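Long-range contacts in Atu0111 protein (Agrobacterium tumefaciens, PDB 2FSQ), which is of unknown function but probably belongs to the 2H phosphoesterase-like superfamily: residues Y14-N19 against F190-L195; L98-Q103 against Y169-H174; P126-F131 against V156-D161. One frame throughout, in Å; residues are numbered along the deposited sequence.

Overall arrangement
The three contacts are spread over an alpha-beta fold of the 2H superfamily. Along the chain, contact 1 closes the widest loop, joining the N-terminal loop to the turn before helix 195-212. Contact 2 falls between its segments, and contact 3 between those of contact 2. The centre of contact 1 is about 32 Å from that of contact 2 and 38 Å from that of contact 3. Contacts 2 and 3, centres about 19 Å apart, are joined through helix 150-167, which carries residues 156-161 and runs on into the loop with residues 169-174. There His174 NE2 pairs with Asp161 OD1, and His174 O with Arg160 NH2. Helix and exit loop are thus each tied to another loop, far from contact 1.

Contact 1. Residues Y14-N19 against F190-L195; sequences YISTAN and FEPECL
A single bridge with the hydrogen-bonding pattern of a parallel pair joins residues 14-19, in the N-terminal loop, to residues 190-195, which lead into helix 195-212. Phe190 is central: its N donates to Ile15 O at 2.9 Å, in the plane of that carbonyl, while Phe190 O accepts from Thr17 N at 2.9 Å, with the donor above the carbonyl plane. Ser16, in between, brings its CA within 3.4 Å of Phe190 O as a CA-H...O contact.

Beside this backbone clasp the side chains of Ile15 and Phe190 run in the same direction. Ile15 has CG1 in the crowded position between N and the carbonyl carbon (chi1 68°), and its CD1 settles over one face of the Phe190 ring in a CH-pi contact, displaced toward the rim, 3.4 Å from Phe190 CD2. Trp198 meets the same ring edge-to-face. Thr17 turns toward the other loop, its CG2 against Phe190 O; its side chain crosses that of Pro192 at about a right angle, Thr17 OG1 3.5 Å from Pro192 CD. An ST turn starts the 3-10 segment 17-19: Ser16 OG, anti to its backbone N, accepts from Ala18 N at 3.2 Å.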
loop_
_atom_site.group_PDB
_atom_site.type_symbol
_atom_site.label_atom_id
_atom_site.label_comp_id
_atom_site.label_asym_id
_atom_site.label_seq_id
_atom_site.Cartn_x
_atom_site.Cartn_y
_atom_site.Cartn_z
ATOM N N TYR A 14 -0.775 -0.113 18.185
ATOM C CA TYR A 14 -1.848 0.638 17.518
ATOM C C TYR A 14 -3.123 -0.207 17.295
ATOM O O TYR A 14 -4.263 0.285 17.357
ATOM C CB TYR A 14 -1.363 1.204 16.173
ATOM C CG TYR A 14 -2.504 1.776 15.355
ATOM C CD1 TYR A 14 -3.067 3.015 15.679
ATOM C CD2 TYR A 14 -3.056 1.055 14.290
ATOM C CE1 TYR A 14 -4.143 3.529 14.946
ATOM C CE2 TYR A 14 -4.125 1.564 13.551
ATOM C CZ TYR A 14 -4.660 2.795 13.889
ATOM O OH TYR A 14 -5.715 3.292 13.156
ATOM N N ILE A 15 -2.927 -1.489 17.023
ATOM C CA ILE A 15 -4.043 -2.352 16.635
ATOM C C ILE A 15 -4.750 -3.026 17.816
ATOM O O ILE A 15 -5.652 -3.850 17.634
ATOM C CB ILE A 15 -3.597 -3.398 15.606
ATOM C CG1 ILE A 15 -2.637 -4.406 16.255
ATOM C CG2 ILE A 15 -3.011 -2.691 14.372
ATOM C CD1 ILE A 15 -2.415 -5.659 15.457
ATOM N N SER A 16 -4.339 -2.671 19.023
ATOM C CA SER A 16 -4.959 -3.187 20.224
ATOM C C SER A 16 -6.384 -2.676 20.383
ATOM O O SER A 16 -6.677 -1.521 20.050
ATOM C CB SER A 16 -4.145 -2.767 21.442
ATOM O OG SER A 16 -4.773 -3.236 22.623
ATOM N N THR A 17 -7.249 -3.537 20.918
ATOM C CA THR A 17 -8.633 -3.167 21.239
ATOM C C THR A 17 -8.654 -1.946 22.158
ATOM O O THR A 17 -9.541 -1.100 22.066
ATOM C CB THR A 17 -9.408 -4.332 21.909
ATOM O OG1 THR A 17 -8.652 -4.867 23.001
ATOM C CG2 THR A 17 -9.694 -5.463 20.913
ATOM N N ALA A 18 -7.649 -1.845 23.023
ATOM C CA ALA A 18 -7.541 -0.736 23.980
ATOM C C ALA A 18 -7.317 0.641 23.337
ATOM O O ALA A 18 -7.470 1.663 24.008
ATOM C CB ALA A 18 -6.423 -1.033 24.979
ATOM N N ASN A 19 -6.936 0.671 22.060
ATOM C CA ASN A 19 -6.611 1.923 21.360
ATOM C C ASN A 19 -7.775 2.486 20.539
ATOM O O ASN A 19 -7.592 3.441 19.779
ATOM C CB ASN A 19 -5.366 1.724 20.476
ATOM C CG ASN A 19 -4.759 3.044 19.988
ATOM O OD1 ASN A 19 -4.380 3.905 20.784
ATOM N ND2 ASN A 19 -4.656 3.198 18.673
ATOM N N PHE A 190 -7.003 -6.395 17.785
ATOM C CA PHE A 190 -6.401 -7.531 18.489
ATOM C C PHE A 190 -6.504 -7.358 19.993
ATOM O O PHE A 190 -6.260 -6.268 20.512
ATOM C CB PHE A 190 -4.902 -7.646 18.149
ATOM C CG PHE A 190 -4.597 -8.236 16.793
ATOM C CD1 PHE A 190 -5.517 -8.211 15.740
ATOM C CD2 PHE A 190 -3.332 -8.768 16.556
ATOM C CE1 PHE A 190 -5.182 -8.742 14.496
ATOM C CE2 PHE A 190 -2.994 -9.296 15.330
ATOM C CZ PHE A 190 -3.925 -9.282 14.289
ATOM N N GLU A 191 -6.853 -8.435 20.692
ATOM C CA GLU A 191 -6.774 -8.450 22.153
ATOM C C GLU A 191 -5.320 -8.263 22.572
ATOM O O GLU A 191 -4.417 -8.815 21.932
ATOM C CB GLU A 191 -7.334 -9.752 22.728
ATOM C CG GLU A 191 -8.847 -9.946 22.528
ATOM C CD GLU A 191 -9.714 -8.986 23.351
ATOM O OE1 GLU A 191 -9.204 -8.328 24.289
ATOM O OE2 GLU A 191 -10.932 -8.895 23.063
ATOM N N PRO A 192 -5.074 -7.464 23.628
ATOM C CA PRO A 192 -3.672 -7.205 24.005
ATOM C C PRO A 192 -2.827 -8.442 24.365
ATOM O O PRO A 192 -1.607 -8.420 24.189
ATOM C CB PRO A 192 -3.790 -6.259 25.211
ATOM C CG PRO A 192 -5.201 -6.305 25.629
ATOM C CD PRO A 192 -6.029 -6.730 24.483
ATOM N N GLU A 193 -3.453 -9.515 24.843
ATOM C CA GLU A 193 -2.688 -10.669 25.331
ATOM C C GLU A 193 -1.862 -11.401 24.258
ATOM O O GLU A 193 -0.875 -12.074 24.579
ATOM C CB GLU A 193 -3.583 -11.647 26.103
ATOM C CG GLU A 193 -4.095 -11.108 27.449
ATOM C CD GLU A 193 -5.295 -10.167 27.331
ATOM O OE1 GLU A 193 -5.909 -10.070 26.243
ATOM O OE2 GLU A 193 -5.633 -9.524 28.350
ATOM N N CYS A 194 -2.244 -11.263 22.987
ATOM C CA CYS A 194 -1.491 -11.898 21.904
ATOM C C CYS A 194 -0.368 -11.037 21.339
ATOM O O CYS A 194 0.385 -11.493 20.476
ATOM C CB CYS A 194 -2.421 -12.268 20.746
ATOM S SG CYS A 194 -2.976 -10.891 19.690
ATOM N N LEU A 195 -0.274 -9.797 21.801
ATOM C CA LEU A 195 0.681 -8.856 21.211
ATOM C C LEU A 195 2.151 -9.221 21.419
ATOM O O LEU A 195 2.935 -9.080 20.483
ATOM C CB LEU A 195 0.365 -7.411 21.615
ATOM C CG LEU A 195 -1.026 -6.935 21.182
ATOM C CD1 LEU A 195 -1.243 -5.489 21.623
ATOM C CD2 LEU A 195 -1.253 -7.083 19.676
#

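Contact 2. Residues L98-Q103 against Y169-H174; sequences LPYWPQ and YRHPDH
The two irregular segments run past each other in opposite directions, with CA-CA distances of 5.9 Å for Pro99-His171 and 5.4 Å for Pro102-Tyr169. No direct hydrogen bond links them. A cis peptide precedes Pro99, and a type I turn folds His171-His174. The edge of Tyr100 stands on the face of His171 in a T-shaped pair with planes at 69°; Tyr100 CD2 lies above the middle of the imidazole, 3.5 Å from His171 NE2. The phenol crosses Pro172 at about a right angle, Tyr100 OH 3.8 Å from Pro172 CD, while Arg95 forms a cation-pi contact with the Tyr100 ring. In this 2H-type fold the segments are loops flanking strands 84-92 and 179-182, which carry the paired H-x-T motif that gives the superfamily its name and probably lines its active site. Tyr169, with CG crowded between N and the carbonyl carbon (chi1 58°), lays one ring face under the Tyr100-Trp101 peptide; Tyr169 CD2 lies 3.5 Å from Trp101 C, with Pro102 CD alongside. Tyr169 OH is hydrogen-bonded to Gln89 O of strand 84-92. One water bridges the segments, donating to Tyr100 O at 2.7 Å and lying in the imidazole plane 2.8 Å from His171 NE2.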
loop_
_atom_site.group_PDB
_atom_site.type_symbol
_atom_site.label_atom_id
_atom_site.label_comp_id
_atom_site.label_asym_id
_atom_site.label_seq_id
_atom_site.Cartn_x
_atom_site.Cartn_y
_atom_site.Cartn_z
ATOM N N LEU A 98 -12.157 16.937 -1.801
ATOM C CA LEU A 98 -10.852 17.608 -1.756
ATOM C C LEU A 98 -10.285 17.376 -0.355
ATOM O O LEU A 98 -11.045 17.348 0.619
ATOM C CB LEU A 98 -11.017 19.109 -2.007
ATOM C CG LEU A 98 -11.802 19.510 -3.268
ATOM C CD1 LEU A 98 -11.919 21.015 -3.367
ATOM C CD2 LEU A 98 -11.160 18.943 -4.531
ATOM N N PRO A 99 -8.955 17.262 -0.217
ATOM C CA PRO A 99 -7.875 17.336 -1.184
ATOM C C PRO A 99 -7.469 15.975 -1.750
ATOM O O PRO A 99 -6.292 15.779 -2.102
ATOM C CB PRO A 99 -6.728 17.898 -0.346
ATOM C CG PRO A 99 -6.914 17.226 0.962
ATOM C CD PRO A 99 -8.428 17.126 1.156
ATOM N N TYR A 100 -8.425 15.056 -1.849
ATOM C CA TYR A 100 -8.153 13.703 -2.359
ATOM C C TYR A 100 -8.660 13.539 -3.790
ATOM O O TYR A 100 -8.775 12.420 -4.295
ATOM C CB TYR A 100 -8.800 12.653 -1.440
ATOM C CG TYR A 100 -8.475 12.844 0.014
ATOM C CD1 TYR A 100 -9.343 13.545 0.850
ATOM C CD2 TYR A 100 -7.262 12.408 0.536
ATOM C CE1 TYR A 100 -9.035 13.744 2.192
ATOM C CE2 TYR A 100 -6.937 12.617 1.860
ATOM C CZ TYR A 100 -7.814 13.302 2.681
ATOM O OH TYR A 100 -7.478 13.489 4.004
ATOM N N TRP A 101 -8.959 14.666 -4.426
ATOM C CA TRP A 101 -9.612 14.719 -5.730
ATOM C C TRP A 101 -9.098 15.984 -6.417
ATOM O O TRP A 101 -8.821 16.974 -5.738
ATOM C CB TRP A 101 -11.114 14.838 -5.509
ATOM C CG TRP A 101 -11.980 14.507 -6.667
ATOM C CD1 TRP A 101 -12.458 15.372 -7.625
ATOM C CD2 TRP A 101 -12.523 13.220 -6.985
ATOM N NE1 TRP A 101 -13.250 14.692 -8.507
ATOM C CE2 TRP A 101 -13.307 13.369 -8.151
ATOM C CE3 TRP A 101 -12.429 11.949 -6.392
ATOM C CZ2 TRP A 101 -13.975 12.290 -8.743
ATOM C CZ3 TRP A 101 -13.101 10.886 -6.987
ATOM C CH2 TRP A 101 -13.864 11.065 -8.142
ATOM N N PRO A 102 -8.964 15.962 -7.757
ATOM C CA PRO A 102 -8.540 17.192 -8.421
ATOM C C PRO A 102 -9.641 18.242 -8.401
ATOM O O PRO A 102 -10.761 17.927 -8.763
ATOM C CB PRO A 102 -8.261 16.744 -9.855
ATOM C CG PRO A 102 -9.099 15.557 -10.079
ATOM C CD PRO A 102 -9.163 14.856 -8.710
ATOM N N GLN A 103 -9.333 19.471 -7.985
ATOM C CA GLN A 103 -10.379 20.498 -7.941
ATOM C C GLN A 103 -10.969 20.817 -9.313
ATOM O O GLN A 103 -12.081 21.316 -9.395
ATOM C CB GLN A 103 -9.895 21.780 -7.275
ATOM C CG GLN A 103 -11.041 22.748 -6.916
ATOM C CD GLN A 103 -10.639 23.832 -5.945
ATOM O OE1 GLN A 103 -9.474 24.225 -5.871
ATOM N NE2 GLN A 103 -11.606 24.337 -5.208
ATOM N N TYR A 169 -3.602 17.365 -7.064
ATOM C CA TYR A 169 -3.884 17.463 -5.636
ATOM C C TYR A 169 -2.707 16.891 -4.879
ATOM O O TYR A 169 -1.840 16.217 -5.461
ATOM C CB TYR A 169 -5.166 16.700 -5.234
ATOM C CG TYR A 169 -5.118 15.221 -5.583
ATOM C CD1 TYR A 169 -4.397 14.311 -4.799
ATOM C CD2 TYR A 169 -5.789 14.734 -6.687
ATOM C CE1 TYR A 169 -4.356 12.956 -5.127
ATOM C CE2 TYR A 169 -5.750 13.397 -7.017
ATOM C CZ TYR A 169 -5.042 12.513 -6.232
ATOM O OH TYR A 169 -5.024 11.196 -6.597
ATOM N N ARG A 170 -2.679 17.194 -3.580
ATOM C CA ARG A 170 -1.739 16.618 -2.610
ATOM C C ARG A 170 -2.539 16.252 -1.365
ATOM O O ARG A 170 -3.401 17.029 -0.917
ATOM C CB ARG A 170 -0.649 17.626 -2.206
ATOM C CG ARG A 170 0.455 17.840 -3.228
ATOM C CD ARG A 170 1.381 18.998 -2.848
ATOM N NE ARG A 170 2.500 19.131 -3.783
ATOM C CZ ARG A 170 3.777 19.220 -3.426
ATOM N NH1 ARG A 170 4.125 19.217 -2.147
ATOM N NH2 ARG A 170 4.714 19.332 -4.356
ATOM N N HIS A 171 -2.260 15.080 -0.802
ATOM C CA HIS A 171 -2.867 14.711 0.487
ATOM C C HIS A 171 -2.147 15.433 1.634
ATOM O O HIS A 171 -1.017 15.898 1.466
ATOM C CB HIS A 171 -2.771 13.203 0.702
ATOM C CG HIS A 171 -3.586 12.399 -0.259
ATOM N ND1 HIS A 171 -3.739 11.032 -0.133
ATOM C CD2 HIS A 171 -4.292 12.760 -1.365
ATOM C CE1 HIS A 171 -4.510 10.590 -1.112
ATOM N NE2 HIS A 171 -4.869 11.614 -1.867
ATOM N N PRO A 172 -2.807 15.538 2.800
ATOM C CA PRO A 172 -2.154 16.162 3.966
ATOM C C PRO A 172 -0.792 15.565 4.335
ATOM O O PRO A 172 0.104 16.291 4.754
ATOM C CB PRO A 172 -3.182 15.945 5.096
ATOM C CG PRO A 172 -4.490 15.997 4.341
ATOM C CD PRO A 172 -4.223 15.208 3.080
ATOM N N ASP A 173 -0.632 14.260 4.155
ATOM C CA ASP A 173 0.638 13.619 4.504
ATOM C C ASP A 173 1.645 13.594 3.339
ATOM O O ASP A 173 2.597 12.821 3.378
ATOM C CB ASP A 173 0.386 12.185 5.012
ATOM C CG ASP A 173 -0.057 11.246 3.916
ATOM O OD1 ASP A 173 -0.306 11.738 2.797
ATOM O OD2 ASP A 173 -0.134 10.018 4.151
ATOM N N HIS A 174 1.446 14.421 2.309
ATOM C CA HIS A 174 2.253 14.290 1.089
ATOM C C HIS A 174 3.752 14.214 1.373
ATOM O O HIS A 174 4.444 13.333 0.858
ATOM C CB HIS A 174 1.960 15.411 0.090
ATOM C CG HIS A 174 2.753 15.301 -1.172
ATOM N ND1 HIS A 174 2.331 14.567 -2.263
ATOM C CD2 HIS A 174 3.969 15.800 -1.499
ATOM C CE1 HIS A 174 3.244 14.645 -3.220
ATOM N NE2 HIS A 174 4.255 15.376 -2.775
HETATM O O HOH W 1 -6.709 10.706 -3.745
#

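Contact 3. Residues P126-F131 against V156-D161; sequences PTLPAF and VALWRD
One hydrogen bond crosses between the extended loop 126-131 and helix 150-167: Trp159 NE1 donates to Pro129 O at 2.8 Å. It is nearly straight, 171° at the hydrogen, and the acceptor lies in the indole plane.

Aromatic and CH-pi contacts close on both faces of that indole. From one side Leu128 CB rests over the five-membered ring, 3.8 Å from its centroid, while Leu128 CD1 reaches back along the indole toward its root. On the opposite face the CD2-CE2 edge of Phe131 points at the five-membered ring in a T-shaped pair, planes at 80° and centroids 5.0 Å apart. One face of the phenyl ring is in turn covered by Val156 CG2, over its centre at 4.0 Å from the centroid.

Purely apolar contact is lighter, with Leu128 CD2 touching Leu158 CD2 tip to tip at 4.0 Å. Phe131 also meets Met85 of strand 84-92, and Pro221 touches both Phe131 and Trp159, so that the loop, the helix and the sheet edge converge here.

With its faces gripped by Leu128 and Phe131 and its only N-H spent on Pro129 O, the largely buried indole is probably held against rotation, and its polar group is satisfied by loop backbone.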
loop_
_atom_site.group_PDB
_atom_site.type_symbol
_atom_site.label_atom_id
_atom_site.label_comp_id
_atom_site.label_asym_id
_atom_site.label_seq_id
_atom_site.Cartn_x
_atom_site.Cartn_y
_atom_site.Cartn_z
ATOM N N PRO A 126 7.486 12.998 -17.236
ATOM C CA PRO A 126 8.904 12.980 -17.598
ATOM C C PRO A 126 9.616 11.705 -17.161
ATOM O O PRO A 126 9.157 11.000 -16.267
ATOM C CB PRO A 126 9.471 14.184 -16.841
ATOM C CG PRO A 126 8.597 14.299 -15.616
ATOM C CD PRO A 126 7.217 13.924 -16.113
ATOM N N THR A 127 10.743 11.418 -17.807
ATOM C CA THR A 127 11.612 10.334 -17.388
ATOM C C THR A 127 12.336 10.758 -16.117
ATOM O O THR A 127 13.019 11.791 -16.097
ATOM C CB THR A 127 12.621 10.015 -18.507
ATOM O OG1 THR A 127 11.893 9.568 -19.659
ATOM C CG2 THR A 127 13.607 8.925 -18.071
ATOM N N LEU A 128 12.143 9.985 -15.049
ATOM C CA LEU A 128 12.802 10.245 -13.777
ATOM C C LEU A 128 13.691 9.065 -13.408
ATOM O O LEU A 128 13.475 7.960 -13.902
ATOM C CB LEU A 128 11.768 10.529 -12.685
ATOM C CG LEU A 128 10.851 11.721 -12.951
ATOM C CD1 LEU A 128 9.755 11.797 -11.918
ATOM C CD2 LEU A 128 11.604 13.035 -13.004
ATOM N N PRO A 129 14.726 9.303 -12.580
ATOM C CA PRO A 129 15.642 8.217 -12.262
ATOM C C PRO A 129 14.989 7.078 -11.485
ATOM O O PRO A 129 14.038 7.285 -10.705
ATOM C CB PRO A 129 16.708 8.903 -11.396
ATOM C CG PRO A 129 16.603 10.362 -11.711
ATOM C CD PRO A 129 15.140 10.573 -11.949
ATOM N N ALA A 130 15.526 5.881 -11.674
ATOM C CA ALA A 130 15.089 4.728 -10.906
ATOM C C ALA A 130 15.489 4.881 -9.452
ATOM O O ALA A 130 16.448 5.582 -9.111
ATOM C CB ALA A 130 15.710 3.459 -11.476
ATOM N N PHE A 131 14.726 4.217 -8.592
ATOM C CA PHE A 131 15.001 4.195 -7.164
ATOM C C PHE A 131 14.932 2.765 -6.648
ATOM O O PHE A 131 14.266 1.908 -7.239
ATOM C CB PHE A 131 14.010 5.090 -6.406
ATOM C CG PHE A 131 12.552 4.782 -6.695
ATOM C CD1 PHE A 131 11.861 3.793 -5.982
ATOM C CD2 PHE A 131 11.865 5.497 -7.676
ATOM C CE1 PHE A 131 10.498 3.533 -6.253
ATOM C CE2 PHE A 131 10.524 5.248 -7.942
ATOM C CZ PHE A 131 9.843 4.256 -7.235
ATOM N N VAL A 156 12.502 9.185 -4.925
ATOM C CA VAL A 156 11.079 8.843 -4.896
ATOM C C VAL A 156 10.244 10.066 -4.506
ATOM O O VAL A 156 9.128 10.218 -4.984
ATOM C CB VAL A 156 10.776 7.538 -4.077
ATOM C CG1 VAL A 156 10.970 7.724 -2.587
ATOM C CG2 VAL A 156 9.376 7.005 -4.406
ATOM N N ALA A 157 10.801 10.972 -3.699
ATOM C CA ALA A 157 10.064 12.196 -3.372
ATOM C C ALA A 157 9.864 13.035 -4.635
ATOM O O ALA A 157 8.835 13.700 -4.795
ATOM C CB ALA A 157 10.796 13.004 -2.312
ATOM N N LEU A 158 10.856 13.021 -5.529
ATOM C CA LEU A 158 10.720 13.749 -6.800
ATOM C C LEU A 158 9.612 13.143 -7.660
ATOM O O LEU A 158 8.825 13.868 -8.257
ATOM C CB LEU A 158 12.050 13.801 -7.571
ATOM C CG LEU A 158 11.999 14.341 -9.002
ATOM C CD1 LEU A 158 11.541 15.798 -9.030
ATOM C CD2 LEU A 158 13.366 14.204 -9.643
ATOM N N TRP A 159 9.560 11.817 -7.746
ATOM C CA TRP A 159 8.447 11.170 -8.427
ATOM C C TRP A 159 7.108 11.645 -7.872
ATOM O O TRP A 159 6.208 11.985 -8.628
ATOM C CB TRP A 159 8.535 9.654 -8.275
ATOM C CG TRP A 159 9.494 8.956 -9.213
ATOM C CD1 TRP A 159 10.854 8.833 -9.072
ATOM C CD2 TRP A 159 9.152 8.253 -10.410
ATOM N NE1 TRP A 159 11.378 8.094 -10.122
ATOM C CE2 TRP A 159 10.351 7.730 -10.955
ATOM C CE3 TRP A 159 7.949 8.025 -11.085
ATOM C CZ2 TRP A 159 10.369 6.974 -12.133
ATOM C CZ3 TRP A 159 7.964 7.266 -12.255
ATOM C CH2 TRP A 159 9.176 6.775 -12.783
ATOM N N ARG A 160 6.974 11.656 -6.552
ATOM C CA ARG A 160 5.697 12.013 -5.924
ATOM C C ARG A 160 5.351 13.472 -6.136
ATOM O O ARG A 160 4.201 13.788 -6.400
ATOM C CB ARG A 160 5.702 11.650 -4.438
ATOM C CG ARG A 160 5.481 10.156 -4.239
ATOM C CD ARG A 160 5.619 9.712 -2.784
ATOM N NE ARG A 160 4.864 10.589 -1.885
ATOM C CZ ARG A 160 3.553 10.502 -1.673
ATOM N NH1 ARG A 160 2.823 9.579 -2.299
ATOM N NH2 ARG A 160 2.968 11.372 -0.854
ATOM N N ASP A 161 6.336 14.354 -6.037
ATOM C CA ASP A 161 6.058 15.771 -6.272
ATOM C C ASP A 161 5.604 15.969 -7.713
ATOM O O ASP A 161 4.714 16.779 -8.004
ATOM C CB ASP A 161 7.301 16.626 -6.022
ATOM C CG ASP A 161 7.613 16.804 -4.546
ATOM O OD1 ASP A 161 6.732 16.513 -3.703
ATOM O OD2 ASP A 161 8.756 17.228 -4.232
#